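Local coordinates for AbiEi antitoxin C-terminal domain-containing protein (PDB 1ZEL), which is of unknown function but probably binds DNA, through a winged-helix module, and carries a domain related to AbiEi-type antitoxins, at residues Arg221-Ser224 against Ser229-Gln232; Val188-Arg193 against Ser235-Ser240. One frame throughout, in Å; residues are numbered along the deposited sequence.

Interaction 1: Arg221-Ser224 against Ser229-Gln232; sequences RLLS and SAWQ
L223, in the last turn of helix 216-223, lies against one face of the indole of W231 and illustrates how a leucine can use its CB as well as a methyl to cover an aromatic ring. L223 CB stands 3.7 Å from the centroid of the W231 six-membered ring and 23° off the ring normal, a CH-pi contact displaced toward the rim. Its closest ring atom is W231 CE2, 3.5 Å from L223 CB, while L223 CD1 reaches over the same face near W231 CE3. The W231 CA-CB bond does not itself aim at the leucine; with CG beside the backbone N (chi1 -74°) and chi2 at 80°, the indole swings back across the end of the neighbouring helix. L223 CD2 takes a different partner, meeting A230 CB at 4.0 Å. The chain leaves helical geometry at S224, whose N lies obliquely to the indole, 3.9 Å from W231 CZ2. This is a helical hairpin, with only four residues separating the segments 221-224 and 229-232. L250 of helix 244-251 touches both L223 and W231, and helix 183-192 adds V188 against L223 and T192 against A230, so two further helices pack against the hairpin.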
# COMPACT_ATOMS: atom_id res chain seq x y z
N ARG A 221 -11.26 18.03 -2.96
CA ARG A 221 -10.09 18.63 -2.32
C ARG A 221 -8.84 17.85 -2.73
O ARG A 221 -7.77 18.42 -2.92
CB ARG A 221 -10.25 18.68 -0.81
CG ARG A 221 -11.34 19.67 -0.34
CD ARG A 221 -11.40 19.68 1.17
NE ARG A 221 -10.11 20.07 1.76
CZ ARG A 221 -9.63 19.58 2.90
NH1 ARG A 221 -10.32 18.68 3.58
NH2 ARG A 221 -8.44 19.98 3.34
N LEU A 222 -8.99 16.55 -2.89
CA LEU A 222 -7.89 15.69 -3.37
C LEU A 222 -7.58 15.86 -4.87
O LEU A 222 -6.46 15.61 -5.29
CB LEU A 222 -8.17 14.24 -3.05
CG LEU A 222 -8.03 13.87 -1.56
CD1 LEU A 222 -8.67 12.57 -1.29
CD2 LEU A 222 -6.59 13.78 -1.17
N LEU A 223 -8.57 16.28 -5.66
CA LEU A 223 -8.34 16.62 -7.08
C LEU A 223 -7.78 18.02 -7.28
O LEU A 223 -7.23 18.33 -8.34
CB LEU A 223 -9.66 16.49 -7.86
CG LEU A 223 -10.09 15.08 -8.16
CD1 LEU A 223 -11.60 15.09 -8.41
CD2 LEU A 223 -9.29 14.51 -9.34
N SER A 224 -7.91 18.87 -6.27
CA SER A 224 -7.45 20.24 -6.41
C SER A 224 -5.96 20.30 -6.73
O SER A 224 -5.12 19.95 -5.91
CB SER A 224 -7.78 21.07 -5.16
OG SER A 224 -7.28 22.40 -5.32
N SER A 229 -7.50 16.33 -16.79
CA SER A 229 -7.72 14.93 -17.12
C SER A 229 -8.07 14.05 -15.93
O SER A 229 -8.88 13.14 -16.05
CB SER A 229 -6.51 14.35 -17.88
OG SER A 229 -5.34 14.50 -17.12
N ALA A 230 -7.46 14.34 -14.77
CA ALA A 230 -7.76 13.60 -13.53
C ALA A 230 -9.20 13.80 -13.11
O ALA A 230 -9.87 12.85 -12.72
CB ALA A 230 -6.81 14.01 -12.40
N TRP A 231 -9.67 15.06 -13.22
CA TRP A 231 -11.04 15.42 -12.91
C TRP A 231 -12.00 14.69 -13.83
O TRP A 231 -13.00 14.13 -13.39
CB TRP A 231 -11.22 16.93 -13.06
CG TRP A 231 -10.61 17.74 -11.98
CD1 TRP A 231 -9.29 18.08 -11.86
CD2 TRP A 231 -11.30 18.34 -10.87
NE1 TRP A 231 -9.12 18.87 -10.73
CE2 TRP A 231 -10.33 19.04 -10.11
CE3 TRP A 231 -12.64 18.36 -10.45
CZ2 TRP A 231 -10.67 19.76 -8.94
CZ3 TRP A 231 -12.98 19.06 -9.29
CH2 TRP A 231 -11.99 19.74 -8.54
N GLN A 232 -11.67 14.70 -15.13
CA GLN A 232 -12.49 13.98 -16.13
C GLN A 232 -12.60 12.51 -15.80
O GLN A 232 -13.70 11.94 -15.74
CB GLN A 232 -11.93 14.18 -17.54
CG GLN A 232 -12.03 15.63 -18.03
CD GLN A 232 -11.14 15.88 -19.22
OE1 GLN A 232 -10.02 16.33 -19.07
NE2 GLN A 232 -11.63 15.57 -20.42

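Interaction 2: Val188-Arg193 against Ser235-Ser240; sequences VQIATR and SYLLDS
L237 reaches across to I190 and A191 where helix 228-240 packs on helix 183-192, a helix-helix contact inside the AbiEi-type C-terminal domain. The apolar part is a small example of one methyl serving two neighbours. L237 CD1 lies 4.0 Å from I190 CG1 and 4.2 Å from A191 CB, so that one methyl touches two consecutive residues of helix 183-192. The isoleucine bends into place: its CG1 sits between the backbone N and the carbonyl carbon (chi1 67°), which carries the ethyl branch toward the leucine although the CA-CB bond is not aimed there. The backbones stay well apart, with A191 CA and L237 CA 7.8 Å from each other, and all three touching residues are buried. V288 of helix 288-296 also touches L237.

Within the two segments the polar bonds stay inside each helix. T192 OG1 donates to V188 O at 2.8 Å, and S240 OG repeats the pattern with Y236 O, again at 2.8 Å. In both helices the hydroxyl thus turns back on the carbonyl four residues earlier, which also accepts the backbone N-H of the same serine or threonine. The polar bond that joins the helices comes from just outside the segments: R233 NE, one turn before L237, donates to A191 O near the C-terminal end of helix 183-192. Y236 OH bonds to D285, joining helix 228-240 to the strand 283-285. At Y236 O the two donors arrive from opposite faces of the carbonyl plane, S240 OG standing 37° out of it on one side and S240 N on the other.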
# COMPACT_ATOMS: atom_id res chain seq x y z
N VAL A 188 -8.86 9.07 -6.59
CA VAL A 188 -8.12 10.16 -7.23
C VAL A 188 -6.77 9.66 -7.77
O VAL A 188 -6.34 10.07 -8.85
CB VAL A 188 -7.95 11.36 -6.31
CG1 VAL A 188 -7.02 12.39 -6.96
CG2 VAL A 188 -9.35 11.98 -6.03
N GLN A 189 -6.15 8.74 -7.06
CA GLN A 189 -4.87 8.19 -7.51
C GLN A 189 -5.04 7.52 -8.86
O GLN A 189 -4.30 7.79 -9.80
CB GLN A 189 -4.34 7.16 -6.51
CG GLN A 189 -3.00 6.55 -6.97
CD GLN A 189 -2.72 5.20 -6.37
OE1 GLN A 189 -3.09 4.94 -5.23
NE2 GLN A 189 -2.06 4.33 -7.12
N ILE A 190 -6.02 6.62 -8.95
CA ILE A 190 -6.14 5.82 -10.16
C ILE A 190 -6.73 6.64 -11.34
O ILE A 190 -6.49 6.31 -12.50
CB ILE A 190 -6.94 4.54 -9.85
CG1 ILE A 190 -8.39 4.87 -9.52
CG2 ILE A 190 -6.34 3.84 -8.60
CD1 ILE A 190 -9.26 3.62 -9.32
N ALA A 191 -7.50 7.69 -11.04
CA ALA A 191 -7.94 8.62 -12.10
C ALA A 191 -6.77 9.49 -12.58
O ALA A 191 -6.60 9.73 -13.79
CB ALA A 191 -9.07 9.53 -11.57
N THR A 192 -5.95 9.95 -11.65
CA THR A 192 -4.82 10.82 -12.00
C THR A 192 -3.78 10.07 -12.81
O THR A 192 -3.28 10.59 -13.84
CB THR A 192 -4.17 11.44 -10.74
OG1 THR A 192 -5.14 12.24 -10.07
CG2 THR A 192 -2.96 12.32 -11.09
N ARG A 193 -3.46 8.85 -12.36
CA ARG A 193 -2.42 8.05 -13.01
C ARG A 193 -2.89 6.60 -13.12
O ARG A 193 -2.51 5.78 -12.31
CB ARG A 193 -1.12 8.11 -12.19
CG ARG A 193 -0.36 9.45 -12.38
CD ARG A 193 0.82 9.57 -11.47
NE ARG A 193 1.10 10.97 -11.17
CZ ARG A 193 2.21 11.41 -10.57
NH1 ARG A 193 3.16 10.55 -10.22
NH2 ARG A 193 2.36 12.70 -10.33
N SER A 235 -14.49 11.82 -12.46
CA SER A 235 -15.91 12.03 -12.64
C SER A 235 -16.55 10.90 -13.41
O SER A 235 -17.67 10.46 -13.08
CB SER A 235 -16.19 13.38 -13.29
OG SER A 235 -15.62 14.41 -12.52
N TYR A 236 -15.85 10.41 -14.43
CA TYR A 236 -16.27 9.23 -15.18
C TYR A 236 -16.33 7.95 -14.32
O TYR A 236 -17.20 7.09 -14.53
CB TYR A 236 -15.31 9.00 -16.35
CG TYR A 236 -15.70 7.83 -17.21
CD1 TYR A 236 -16.83 7.88 -18.01
CD2 TYR A 236 -14.92 6.67 -17.24
CE1 TYR A 236 -17.20 6.81 -18.82
CE2 TYR A 236 -15.29 5.59 -18.05
CZ TYR A 236 -16.42 5.67 -18.83
OH TYR A 236 -16.77 4.61 -19.63
N LEU A 237 -15.41 7.81 -13.37
CA LEU A 237 -15.49 6.70 -12.39
C LEU A 237 -16.76 6.80 -11.54
O LEU A 237 -17.45 5.79 -11.31
CB LEU A 237 -14.20 6.63 -11.52
CG LEU A 237 -12.93 6.13 -12.27
CD1 LEU A 237 -11.70 6.24 -11.36
CD2 LEU A 237 -13.05 4.69 -12.80
N LEU A 238 -17.13 8.00 -11.11
CA LEU A 238 -18.40 8.15 -10.40
C LEU A 238 -19.56 7.67 -11.25
O LEU A 238 -20.43 6.96 -10.76
CB LEU A 238 -18.65 9.59 -9.94
CG LEU A 238 -17.72 10.15 -8.85
CD1 LEU A 238 -18.23 11.48 -8.31
CD2 LEU A 238 -17.54 9.18 -7.72
N ASP A 239 -19.55 8.08 -12.52
CA ASP A 239 -20.58 7.72 -13.50
C ASP A 239 -20.63 6.20 -13.64
O ASP A 239 -21.69 5.59 -13.51
CB ASP A 239 -20.24 8.40 -14.85
CG ASP A 239 -21.41 8.39 -15.83
OD1 ASP A 239 -21.74 7.31 -16.32
OD2 ASP A 239 -21.99 9.47 -16.09
N SER A 240 -19.46 5.61 -13.87
CA SER A 240 -19.30 4.16 -13.99
C SER A 240 -19.73 3.38 -12.74
O SER A 240 -20.17 2.22 -12.86
CB SER A 240 -17.84 3.85 -14.35
OG SER A 240 -17.50 4.51 -15.57

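How the interactions relate
Both interactions use helix 228-240, its first turn in interaction 1 and its C-terminal half in interaction 2, and their centres are about 8 Å apart. Along the chain, residues 221-232 of the short-range hairpin fall between 193 and 235. Both are buried contacts, with S224 alone exposed at the edge of interaction 1. Interaction 1 buries about 205 Å², most of it between L223 and W231; interaction 2 buries 97 Å² and is purely aliphatic. They also meet directly: A230 O packs against A191 CB at 3.6 Å, and L222 O against V188 CG1 at 3.7 Å. Helix 183-192 is thus shared packing ground for helices 216-223 and 228-240.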